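Local coordinates for protein arginine--tRNA ligase (Campylobacter jejuni, PDB 3FNR) that catalyses the ATP-dependent attachment of L-arginine to tRNA(Arg), yielding L-arginyl-tRNA(Arg), AMP and diphosphate, at residues F22-K28 with R64-Y68; E30-Y36 with Y235-I241; L85-S89 with P106-Y110; Y171-A177 with V225-D229. The protein carries 1 engineered substitution. All blocks are in the same frame, centred on the assembly; numbering follows the deposited sequence. Where two conformers were deposited one is given.

All four contacts belong to the class I catalytic region. Contact 2 joins two neighbouring parallel strands of the central sheet. Its strand 31-35 leads into the 'HIGH' motif, Ala39 to His49, a class I signature of the ATP site. Contact 1 ties down the loop before that strand and touches contact 2 where Tyr68 CD2 lies 3.7 Å from Phe32 CE2; the centres are about 17 Å apart. Contact 4 meets contact 2 from the other end: His227 NE2 and Asn240 ND2 are 3.0 Å apart, a probable hydrogen bond, with centres about 18 Å apart. Contact 3 stands alone. Its nearest atoms are about 13 Å from contact 4 and about 27 Å from contact 1.

Contact 1. Residues F22-K28 with R64-Y68; sequences FTKGEKK and RHLGY. With SO4 (sulfate ion), chain B.
His65 NE2 donates to Thr23 OG1 at 2.7 Å, and Thr23 OG1 donates to Phe22 O at 2.6 Å. Thr23 has positive phi (71/-2) and chi1 p; His65 is t. Two backbone bonds follow: Gly25 N to His65 O at 3.1 Å and Lys28 N to Gly67 O at 2.9 Å. Lys28 NZ donates to Leu66 O at 3.0 Å and to Glu26 O at 3.1 Å. A sulfate, probably from the crystallisation liquor, accepts from Glu26 N (O2, 2.6 Å) and Lys28 NZ (O3, 3.2 Å). One water links Gly25 O and His65 O.

The loop 22-28 runs mostly extended past the end of helix 50-65. The CA atoms of Gly25 and Leu66 are 4.2 Å apart. Gly67 (94/12) closes the helix in a Schellman motif. A CB on Gly25 or Gly67 would clash with the opposite backbone.

Lys24 CG sits 3.8 Å over the His65 ring centroid, and Lys28 CG 3.6 Å over that of Tyr68. Helix 383-393 packs against Thr23, His65 and Leu66. The chemistry is that of a capped helix end: the carbonyls of His65 and Leu66 go to Gly25 N and Lys28 NZ, and Gly67 O just beyond goes to Lys28 N.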
# COMPACT_ATOMS: atom_id res chain seq x y z
N PHE A 22 18.53 9.69 -10.51
CA PHE A 22 19.04 8.34 -10.76
C PHE A 22 17.89 7.35 -10.82
O PHE A 22 17.10 7.25 -9.86
CB PHE A 22 20.05 7.94 -9.68
CG PHE A 22 20.54 6.51 -9.77
CD1 PHE A 22 21.21 6.05 -10.90
CD2 PHE A 22 20.37 5.64 -8.69
CE1 PHE A 22 21.68 4.74 -10.97
CE2 PHE A 22 20.84 4.33 -8.75
CZ PHE A 22 21.50 3.88 -9.89
N THR A 23 17.81 6.64 -11.95
CA THR A 23 16.79 5.64 -12.31
C THR A 23 15.38 6.16 -12.61
O THR A 23 14.49 5.38 -12.96
CB THR A 23 16.73 4.43 -11.33
OG1 THR A 23 16.23 4.84 -10.06
CG2 THR A 23 18.11 3.78 -11.17
N LYS A 24 15.18 7.47 -12.49
CA LYS A 24 13.92 8.11 -12.87
C LYS A 24 13.68 7.98 -14.37
O LYS A 24 14.60 8.15 -15.17
CB LYS A 24 13.90 9.59 -12.44
CG LYS A 24 13.56 9.78 -10.97
CD LYS A 24 13.19 11.20 -10.63
CE LYS A 24 12.77 11.29 -9.17
NZ LYS A 24 12.91 12.67 -8.65
N GLY A 25 12.44 7.66 -14.73
CA GLY A 25 12.07 7.56 -16.14
C GLY A 25 11.54 8.88 -16.67
O GLY A 25 11.08 9.73 -15.90
N GLU A 26 11.60 9.04 -17.99
CA GLU A 26 10.97 10.16 -18.69
C GLU A 26 9.45 10.02 -18.62
O GLU A 26 8.93 8.92 -18.36
CB GLU A 26 11.40 10.18 -20.16
CG GLU A 26 12.91 10.27 -20.41
CD GLU A 26 13.29 9.88 -21.84
OE1 GLU A 26 12.72 10.45 -22.80
OE2 GLU A 26 14.18 9.01 -22.01
N LYS A 27 8.76 11.14 -18.85
CA LYS A 27 7.29 11.20 -18.86
C LYS A 27 6.72 10.11 -19.76
O LYS A 27 7.14 9.97 -20.91
CB LYS A 27 6.82 12.59 -19.30
CG LYS A 27 5.31 12.83 -19.26
CD LYS A 27 4.69 12.88 -20.67
CE LYS A 27 3.22 13.31 -20.66
NZ LYS A 27 3.01 14.72 -20.22
N LYS A 28 5.81 9.32 -19.21
CA LYS A 28 5.22 8.20 -19.93
C LYS A 28 3.85 8.58 -20.47
O LYS A 28 3.28 9.61 -20.07
CB LYS A 28 5.08 6.99 -19.00
CG LYS A 28 6.37 6.47 -18.40
CD LYS A 28 7.04 5.44 -19.30
CE LYS A 28 8.31 4.91 -18.67
NZ LYS A 28 9.40 5.92 -18.69
N ARG A 64 5.29 6.60 -10.17
CA ARG A 64 5.65 8.02 -10.26
C ARG A 64 7.13 8.21 -10.59
O ARG A 64 7.48 9.03 -11.43
CB ARG A 64 5.27 8.76 -8.97
CG ARG A 64 4.05 9.65 -9.11
CD ARG A 64 2.80 9.12 -8.40
NE ARG A 64 2.69 9.64 -7.04
CZ ARG A 64 1.54 9.82 -6.38
NH1 ARG A 64 0.36 9.53 -6.93
NH2 ARG A 64 1.58 10.28 -5.14
N HIS A 65 7.99 7.42 -9.94
CA HIS A 65 9.44 7.44 -10.17
C HIS A 65 9.76 7.20 -11.64
O HIS A 65 10.60 7.88 -12.24
CB HIS A 65 10.11 6.38 -9.29
CG HIS A 65 11.61 6.34 -9.39
ND1 HIS A 65 12.43 7.21 -8.71
CD2 HIS A 65 12.43 5.51 -10.09
CE1 HIS A 65 13.69 6.93 -8.99
NE2 HIS A 65 13.72 5.91 -9.83
N LEU A 66 9.04 6.24 -12.22
CA LEU A 66 9.26 5.84 -13.60
C LEU A 66 8.62 6.77 -14.63
O LEU A 66 8.76 6.56 -15.83
CB LEU A 66 8.82 4.38 -13.79
CG LEU A 66 9.55 3.35 -12.92
CD1 LEU A 66 8.91 2.01 -13.09
CD2 LEU A 66 11.05 3.27 -13.24
N GLY A 67 7.92 7.79 -14.15
CA GLY A 67 7.36 8.82 -15.03
C GLY A 67 5.93 8.59 -15.45
O GLY A 67 5.43 9.26 -16.36
N TYR A 68 5.26 7.63 -14.81
CA TYR A 68 3.85 7.38 -15.09
C TYR A 68 2.98 8.35 -14.30
O TYR A 68 3.30 8.69 -13.15
CB TYR A 68 3.48 5.93 -14.76
CG TYR A 68 4.17 4.90 -15.62
CD1 TYR A 68 5.38 4.34 -15.23
CD2 TYR A 68 3.62 4.49 -16.84
CE1 TYR A 68 6.04 3.40 -16.02
CE2 TYR A 68 4.27 3.54 -17.64
CZ TYR A 68 5.48 3.01 -17.22
OH TYR A 68 6.14 2.08 -18.00
S SO4 B . 13.02 5.84 -19.79
O1 SO4 B . 13.14 5.77 -21.25
O2 SO4 B . 12.27 7.04 -19.45
O3 SO4 B . 12.32 4.66 -19.32
O4 SO4 B . 14.34 5.91 -19.16
O HOH W 1 10.29 10.65 -13.37

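Contact 2. Residues E30-Y36 with Y235-I241; sequences ESFLLEY and YGKCINI
Tyr235 lays one ring face over Leu33, whose CB is 3.7 Å from the ring centroid. Strands 31-35 and 237-241 are extended and run parallel. They approach to 4.6 Å, at 26° between their directions. The register pairs Phe32 with Lys237, Leu33 with Cys238, Leu34 with Ile239 and Glu35 with Asn240.

The ladder alternates: Lys237 N to Ser31 O (3.1 Å), Leu33 N to Lys237 O (2.9 Å), Ile239 N to Leu33 O (2.9 Å), Glu35 N to Ile239 O (3.0 Å). At its start, Ser31 OG (chi1 p) accepts from Gly236 N at 2.9 Å.

Phe32, Leu34, Lys237 and Ile239 share one face. There Phe32 CD1 meets Ile239 CD1 at 3.7 Å. Leu34 CD2 meets Ile241 CD1 at 3.8 Å. On the other face, Glu35 forms a salt bridge with Lys230, and Asn240 bonds His227.

This is the apolar core of a Rossmann-type sheet, with Glu35 ending the strand that leads to the 'HIGH' motif and Asn240 beside it, both held from helix 219-231.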
# COMPACT_ATOMS: atom_id res chain seq x y z
N GLU A 30 1.07 6.18 -20.74
CA GLU A 30 0.03 5.43 -20.05
C GLU A 30 -0.20 5.98 -18.64
O GLU A 30 0.75 6.18 -17.89
CB GLU A 30 0.40 3.96 -19.98
CG GLU A 30 -0.77 3.05 -19.64
CD GLU A 30 -0.43 1.57 -19.72
OE1 GLU A 30 -1.30 0.75 -19.36
OE2 GLU A 30 0.70 1.23 -20.15
N SER A 31 -1.47 6.24 -18.30
CA SER A 31 -1.85 6.78 -17.00
C SER A 31 -2.70 5.79 -16.24
O SER A 31 -3.38 4.95 -16.84
CB SER A 31 -2.65 8.06 -17.18
OG SER A 31 -3.83 7.80 -17.94
N PHE A 32 -2.69 5.88 -14.91
CA PHE A 32 -3.40 4.90 -14.09
C PHE A 32 -4.20 5.54 -12.96
O PHE A 32 -3.81 6.56 -12.40
CB PHE A 32 -2.43 3.90 -13.46
CG PHE A 32 -1.57 3.16 -14.45
CD1 PHE A 32 -1.94 1.90 -14.89
CD2 PHE A 32 -0.39 3.71 -14.93
CE1 PHE A 32 -1.16 1.20 -15.81
CE2 PHE A 32 0.40 3.03 -15.84
CZ PHE A 32 0.02 1.76 -16.28
N LEU A 33 -5.31 4.90 -12.62
CA LEU A 33 -6.03 5.21 -11.39
C LEU A 33 -6.08 3.99 -10.48
O LEU A 33 -6.76 3.01 -10.79
CB LEU A 33 -7.45 5.72 -11.67
CG LEU A 33 -8.35 6.01 -10.45
CD1 LEU A 33 -7.76 7.12 -9.57
CD2 LEU A 33 -9.77 6.37 -10.87
N LEU A 34 -5.39 4.07 -9.35
CA LEU A 34 -5.40 2.99 -8.37
C LEU A 34 -6.36 3.28 -7.22
O LEU A 34 -6.23 4.29 -6.53
CB LEU A 34 -3.99 2.78 -7.79
CG LEU A 34 -3.42 1.49 -7.19
CD1 LEU A 34 -2.46 1.85 -6.07
CD2 LEU A 34 -4.45 0.47 -6.70
N GLU A 35 -7.30 2.37 -6.99
CA GLU A 35 -8.13 2.46 -5.81
C GLU A 35 -7.77 1.30 -4.93
O GLU A 35 -7.87 0.15 -5.34
CB GLU A 35 -9.62 2.41 -6.15
CG GLU A 35 -10.52 2.46 -4.91
CD GLU A 35 -11.54 1.34 -4.88
OE1 GLU A 35 -12.02 0.94 -5.97
OE2 GLU A 35 -11.87 0.85 -3.78
N TYR A 36 -7.34 1.61 -3.71
CA TYR A 36 -6.92 0.58 -2.77
C TYR A 36 -7.22 0.92 -1.32
O TYR A 36 -7.58 2.06 -1.00
CB TYR A 36 -5.44 0.21 -2.99
CG TYR A 36 -4.40 1.22 -2.52
CD1 TYR A 36 -4.32 2.51 -3.07
CD2 TYR A 36 -3.45 0.86 -1.57
CE1 TYR A 36 -3.34 3.41 -2.65
CE2 TYR A 36 -2.48 1.75 -1.14
CZ TYR A 36 -2.43 3.02 -1.68
OH TYR A 36 -1.45 3.88 -1.25
N TYR A 235 -8.30 7.93 -17.61
CA TYR A 235 -7.09 7.16 -17.28
C TYR A 235 -6.91 6.00 -18.24
O TYR A 235 -7.88 5.38 -18.65
CB TYR A 235 -7.15 6.63 -15.84
CG TYR A 235 -7.14 7.71 -14.80
CD1 TYR A 235 -5.95 8.28 -14.36
CD2 TYR A 235 -8.34 8.16 -14.24
CE1 TYR A 235 -5.94 9.28 -13.41
CE2 TYR A 235 -8.35 9.17 -13.29
CZ TYR A 235 -7.15 9.72 -12.87
OH TYR A 235 -7.16 10.70 -11.92
N GLY A 236 -5.65 5.69 -18.57
CA GLY A 236 -5.34 4.53 -19.41
C GLY A 236 -5.86 3.24 -18.82
O GLY A 236 -6.39 2.40 -19.55
N LYS A 237 -5.73 3.08 -17.51
CA LYS A 237 -6.12 1.86 -16.80
C LYS A 237 -6.61 2.18 -15.39
O LYS A 237 -6.10 3.09 -14.74
CB LYS A 237 -4.91 0.92 -16.69
CG LYS A 237 -4.65 0.02 -17.89
CD LYS A 237 -4.90 -1.43 -17.52
CE LYS A 237 -4.04 -2.38 -18.34
NZ LYS A 237 -3.89 -3.70 -17.66
N CYS A 238 -7.62 1.44 -14.91
CA CYS A 238 -7.97 1.44 -13.49
C CYS A 238 -7.48 0.16 -12.83
O CYS A 238 -7.77 -0.95 -13.29
CB CYS A 238 -9.49 1.58 -13.27
SG CYS A 238 -10.21 3.16 -13.76
N ILE A 239 -6.75 0.32 -11.74
CA ILE A 239 -6.25 -0.81 -10.96
C ILE A 239 -6.97 -0.90 -9.61
O ILE A 239 -7.10 0.11 -8.91
CB ILE A 239 -4.73 -0.67 -10.70
CG1 ILE A 239 -3.98 -0.34 -12.00
CG2 ILE A 239 -4.18 -1.93 -10.01
CD1 ILE A 239 -2.49 -0.05 -11.80
N ASN A 240 -7.46 -2.09 -9.28
CA ASN A 240 -7.95 -2.39 -7.94
C ASN A 240 -7.02 -3.36 -7.24
O ASN A 240 -6.44 -4.24 -7.87
CB ASN A 240 -9.33 -3.04 -8.00
CG ASN A 240 -10.40 -2.12 -8.55
OD1 ASN A 240 -10.21 -0.91 -8.70
ND2 ASN A 240 -11.56 -2.71 -8.85
N ILE A 241 -6.89 -3.22 -5.93
CA ILE A 241 -6.26 -4.25 -5.11
C ILE A 241 -7.32 -4.83 -4.18
O ILE A 241 -7.83 -4.14 -3.29
CB ILE A 241 -5.04 -3.72 -4.33
CG1 ILE A 241 -3.98 -3.17 -5.29
CG2 ILE A 241 -4.45 -4.82 -3.46
CD1 ILE A 241 -2.91 -2.37 -4.61

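Contact 3. Residues L85-S89 with P106-Y110; sequences LLGLS and PEQYY
A single hydrogen bond spans this contact. Tyr110 N donates to Ser89 OG at 3.0 Å. Ser89 is m, and its hydroxyl donates to Leu85 O at 2.7 Å, one turn back in the helix. The same carbonyl accepts from Ser89 N at 2.8 Å.

Residues 85-89 lie on helix 80-98, kinked where the N atoms of Leu85 and Leu86 lack a bond to the turn before. Residues 106-110 form an irregular loop leading to helix 113-126, largely extended from Gln108 (-127/115) through Tyr109 (-153/156) to Tyr110 (-91/126). The closest CA pair is Ser89 and Tyr110, at 5.6 Å.

Van der Waals contacts fill the rest. Tyr110 (chi1 m, chi2 -47°) puts its ring beside the helix: CE2 is 4.0 Å from Leu85 CB, and CD2 is 4.1 Å from Leu86 CD1. The Leu86 backbone N meets the ring edge, 3.7 Å from CE2. Leu85 CD2 reaches the loop backbone, 3.3 Å from Gln108 O and 3.8 Å from Tyr109 CA. Leu88 CD2 touches Pro106 CG at 4.3 Å. Leu86 and Leu88 also pack on helix 136-157.

The loop thereby folds back onto helix 80-98, within the helical insertion between strands 69-76 and 165-167 of the catalytic domain. Leucine and tyrosine surfaces hold it, and the one hydrogen bond fixes the loop's end to the helix at Ser89.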
# COMPACT_ATOMS: atom_id res chain seq x y z
N LEU A 85 -24.41 1.32 12.80
CA LEU A 85 -23.89 0.48 13.88
C LEU A 85 -22.74 1.14 14.66
O LEU A 85 -22.62 0.95 15.87
CB LEU A 85 -23.43 -0.89 13.33
CG LEU A 85 -23.86 -2.18 14.05
CD1 LEU A 85 -23.12 -3.40 13.49
CD2 LEU A 85 -23.70 -2.12 15.56
N LEU A 86 -21.90 1.90 13.96
CA LEU A 86 -20.83 2.66 14.62
C LEU A 86 -21.41 3.73 15.57
O LEU A 86 -20.90 3.91 16.67
CB LEU A 86 -19.90 3.30 13.58
CG LEU A 86 -18.73 4.13 14.11
CD1 LEU A 86 -17.64 3.21 14.68
CD2 LEU A 86 -18.19 5.03 13.01
N GLY A 87 -22.45 4.43 15.13
CA GLY A 87 -23.16 5.39 15.98
C GLY A 87 -23.85 4.70 17.15
O GLY A 87 -23.84 5.21 18.27
N LEU A 88 -24.42 3.53 16.87
CA LEU A 88 -25.08 2.70 17.88
C LEU A 88 -24.11 2.24 18.96
O LEU A 88 -24.40 2.34 20.15
CB LEU A 88 -25.73 1.48 17.22
CG LEU A 88 -26.53 0.54 18.13
CD1 LEU A 88 -27.83 1.19 18.59
CD2 LEU A 88 -26.82 -0.77 17.41
N SER A 89 -22.94 1.75 18.52
CA SER A 89 -21.93 1.18 19.41
C SER A 89 -21.33 2.20 20.37
O SER A 89 -21.07 1.87 21.53
CB SER A 89 -20.83 0.51 18.59
OG SER A 89 -21.37 -0.50 17.75
N PRO A 106 -26.72 -6.20 20.95
CA PRO A 106 -27.04 -7.00 19.77
C PRO A 106 -25.97 -8.04 19.46
O PRO A 106 -24.92 -8.07 20.12
CB PRO A 106 -27.12 -5.97 18.63
CG PRO A 106 -27.10 -4.62 19.30
CD PRO A 106 -26.36 -4.82 20.57
N GLU A 107 -26.21 -8.88 18.45
CA GLU A 107 -25.27 -9.94 18.10
C GLU A 107 -24.07 -9.44 17.30
O GLU A 107 -23.02 -10.08 17.27
CB GLU A 107 -25.98 -11.09 17.37
CG GLU A 107 -27.12 -11.75 18.18
CD GLU A 107 -26.70 -12.17 19.58
OE1 GLU A 107 -27.38 -11.76 20.55
OE2 GLU A 107 -25.69 -12.90 19.72
N GLN A 108 -24.23 -8.28 16.65
CA GLN A 108 -23.13 -7.63 15.93
C GLN A 108 -22.99 -6.19 16.40
O GLN A 108 -23.89 -5.37 16.22
CB GLN A 108 -23.38 -7.66 14.41
CG GLN A 108 -23.45 -9.06 13.78
CD GLN A 108 -22.10 -9.77 13.70
OE1 GLN A 108 -21.05 -9.13 13.61
NE2 GLN A 108 -22.13 -11.10 13.74
N TYR A 109 -21.84 -5.88 17.02
CA TYR A 109 -21.53 -4.53 17.50
C TYR A 109 -20.02 -4.27 17.57
O TYR A 109 -19.23 -5.21 17.67
CB TYR A 109 -22.19 -4.24 18.86
CG TYR A 109 -21.69 -5.07 20.03
CD1 TYR A 109 -22.08 -6.40 20.20
CD2 TYR A 109 -20.84 -4.51 20.99
CE1 TYR A 109 -21.62 -7.16 21.27
CE2 TYR A 109 -20.38 -5.26 22.07
CZ TYR A 109 -20.77 -6.59 22.20
OH TYR A 109 -20.33 -7.34 23.26
N TYR A 110 -19.64 -3.00 17.51
CA TYR A 110 -18.23 -2.62 17.56
C TYR A 110 -17.75 -2.36 18.99
O TYR A 110 -18.33 -1.56 19.73
CB TYR A 110 -17.94 -1.41 16.66
CG TYR A 110 -18.36 -1.60 15.21
CD1 TYR A 110 -18.04 -2.76 14.51
CD2 TYR A 110 -19.07 -0.60 14.55
CE1 TYR A 110 -18.43 -2.93 13.18
CE2 TYR A 110 -19.46 -0.76 13.22
CZ TYR A 110 -19.14 -1.92 12.55
OH TYR A 110 -19.52 -2.08 11.23

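Contact 4. Residues Y171-A177 with V225-D229; sequences YYDALNA and VYHKD. With SO4 (sulfate ion), chain E.
Tyr171 (chi1 m, chi2 99°) points its ring at helix 219-231, and its OH donates to Asp229 OD2 in a very short hydrogen bond of 2.5 Å. Asp229 is t; its OD2 also forms a salt bridge with Arg233. Tyr226 (chi1 t, chi2 48°) turns its ring edge to the face of Tyr171, an offset edge-to-face pair with centroids 5.6 Å apart and planes at 73°.

Val225, chi1 t, places CG1 3.7 Å from Tyr171 CD2 and 3.8 Å from Ala174 CB, and CG2 4.0 Å from Leu175 CD1. Lys228 is extended to CE; a water held by Ala174 O (2.8 Å) bonds its NZ weakly. Residues 171-174 are a loop with a weak Ala174 N to Tyr171 O bond (3.4 Å), leading into helix 175-184; 225-229 is helical. Tyr172 OH donates to O4 of a sulfate, probably from the crystallisation liquor, at 2.7 Å.

The loop and helix start pack against helix 219-231. Tyr226 OH bonds Glu73 of strand 69-76; His227 faces helix 250-258 and strand 237-243.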
# COMPACT_ATOMS: atom_id res chain seq x y z
N TYR A 171 -22.84 9.39 -4.49
CA TYR A 171 -23.25 8.58 -5.64
C TYR A 171 -24.72 8.14 -5.63
O TYR A 171 -25.11 7.25 -6.39
CB TYR A 171 -22.36 7.35 -5.76
CG TYR A 171 -20.95 7.66 -6.19
CD1 TYR A 171 -19.92 7.74 -5.25
CD2 TYR A 171 -20.64 7.89 -7.54
CE1 TYR A 171 -18.61 8.03 -5.64
CE2 TYR A 171 -19.34 8.17 -7.94
CZ TYR A 171 -18.33 8.25 -6.98
OH TYR A 171 -17.04 8.54 -7.36
N TYR A 172 -25.54 8.75 -4.77
CA TYR A 172 -26.97 8.42 -4.70
C TYR A 172 -27.73 8.97 -5.90
O TYR A 172 -28.67 8.35 -6.39
CB TYR A 172 -27.59 8.94 -3.40
CG TYR A 172 -27.35 8.07 -2.18
CD1 TYR A 172 -27.38 8.63 -0.90
CD2 TYR A 172 -27.10 6.71 -2.30
CE1 TYR A 172 -27.17 7.85 0.22
CE2 TYR A 172 -26.89 5.92 -1.18
CZ TYR A 172 -26.92 6.50 0.08
OH TYR A 172 -26.72 5.72 1.18
N ASP A 173 -27.29 10.14 -6.38
CA ASP A 173 -27.86 10.77 -7.56
C ASP A 173 -27.39 10.12 -8.86
O ASP A 173 -27.98 10.34 -9.91
CB ASP A 173 -27.50 12.26 -7.58
CG ASP A 173 -28.21 13.06 -6.49
OD1 ASP A 173 -29.36 12.72 -6.14
OD2 ASP A 173 -27.61 14.04 -5.98
N ALA A 174 -26.32 9.31 -8.79
CA ALA A 174 -25.67 8.76 -9.99
C ALA A 174 -26.20 7.39 -10.42
O ALA A 174 -25.78 6.85 -11.45
CB ALA A 174 -24.16 8.70 -9.78
N LEU A 175 -27.12 6.84 -9.64
CA LEU A 175 -27.65 5.50 -9.88
C LEU A 175 -28.46 5.40 -11.17
O LEU A 175 -28.32 4.43 -11.94
CB LEU A 175 -28.51 5.07 -8.69
CG LEU A 175 -29.25 3.73 -8.79
CD1 LEU A 175 -28.29 2.55 -8.98
CD2 LEU A 175 -30.09 3.54 -7.54
N ASN A 176 -29.30 6.40 -11.40
CA ASN A 176 -30.16 6.41 -12.56
C ASN A 176 -29.40 6.39 -13.89
O ASN A 176 -29.76 5.63 -14.79
CB ASN A 176 -31.19 7.55 -12.49
CG ASN A 176 -32.36 7.21 -11.58
OD1 ASN A 176 -32.17 6.84 -10.42
ND2 ASN A 176 -33.57 7.33 -12.10
N ALA A 177 -28.35 7.21 -13.99
CA ALA A 177 -27.49 7.26 -15.18
C ALA A 177 -26.81 5.92 -15.46
O ALA A 177 -26.62 5.55 -16.62
CB ALA A 177 -26.47 8.38 -15.04
N VAL A 225 -21.83 1.74 -10.08
CA VAL A 225 -21.92 3.22 -10.13
C VAL A 225 -20.55 3.88 -9.93
O VAL A 225 -20.15 4.73 -10.73
CB VAL A 225 -22.92 3.76 -9.06
CG1 VAL A 225 -22.83 5.28 -8.92
CG2 VAL A 225 -24.35 3.34 -9.38
N TYR A 226 -19.84 3.48 -8.88
CA TYR A 226 -18.51 4.01 -8.58
C TYR A 226 -17.53 3.70 -9.70
O TYR A 226 -16.79 4.57 -10.16
CB TYR A 226 -17.99 3.44 -7.26
CG TYR A 226 -16.60 3.90 -6.90
CD1 TYR A 226 -16.27 5.25 -6.96
CD2 TYR A 226 -15.63 2.99 -6.48
CE1 TYR A 226 -15.00 5.69 -6.64
CE2 TYR A 226 -14.34 3.43 -6.14
CZ TYR A 226 -14.04 4.78 -6.23
OH TYR A 226 -12.79 5.24 -5.91
N HIS A 227 -17.52 2.44 -10.14
CA HIS A 227 -16.63 2.01 -11.20
C HIS A 227 -16.89 2.70 -12.53
O HIS A 227 -15.95 3.00 -13.27
CB HIS A 227 -16.64 0.50 -11.32
CG HIS A 227 -15.72 -0.17 -10.35
ND1 HIS A 227 -16.07 -0.44 -9.05
CD2 HIS A 227 -14.44 -0.60 -10.49
CE1 HIS A 227 -15.06 -1.01 -8.43
NE2 HIS A 227 -14.05 -1.12 -9.29
N LYS A 228 -18.17 2.98 -12.81
CA LYS A 228 -18.56 3.75 -13.99
C LYS A 228 -17.90 5.14 -13.98
O LYS A 228 -17.37 5.59 -14.99
CB LYS A 228 -20.08 3.90 -14.06
CG LYS A 228 -20.57 4.67 -15.30
CD LYS A 228 -22.07 4.86 -15.28
CE LYS A 228 -22.53 5.74 -16.43
NZ LYS A 228 -22.29 7.18 -16.11
N ASP A 229 -17.96 5.80 -12.83
CA ASP A 229 -17.23 7.06 -12.62
C ASP A 229 -15.71 6.88 -12.82
O ASP A 229 -15.13 7.56 -13.66
CB ASP A 229 -17.55 7.63 -11.24
CG ASP A 229 -16.73 8.88 -10.89
OD1 ASP A 229 -16.22 9.58 -11.79
OD2 ASP A 229 -16.61 9.18 -9.69
S SO4 E . -27.68 8.21 3.88
O1 SO4 E . -28.63 9.16 3.30
O2 SO4 E . -26.98 8.86 4.99
O3 SO4 E . -28.39 7.03 4.36
O4 SO4 E . -26.72 7.80 2.87
O HOH W 2 -23.51 7.46 -12.89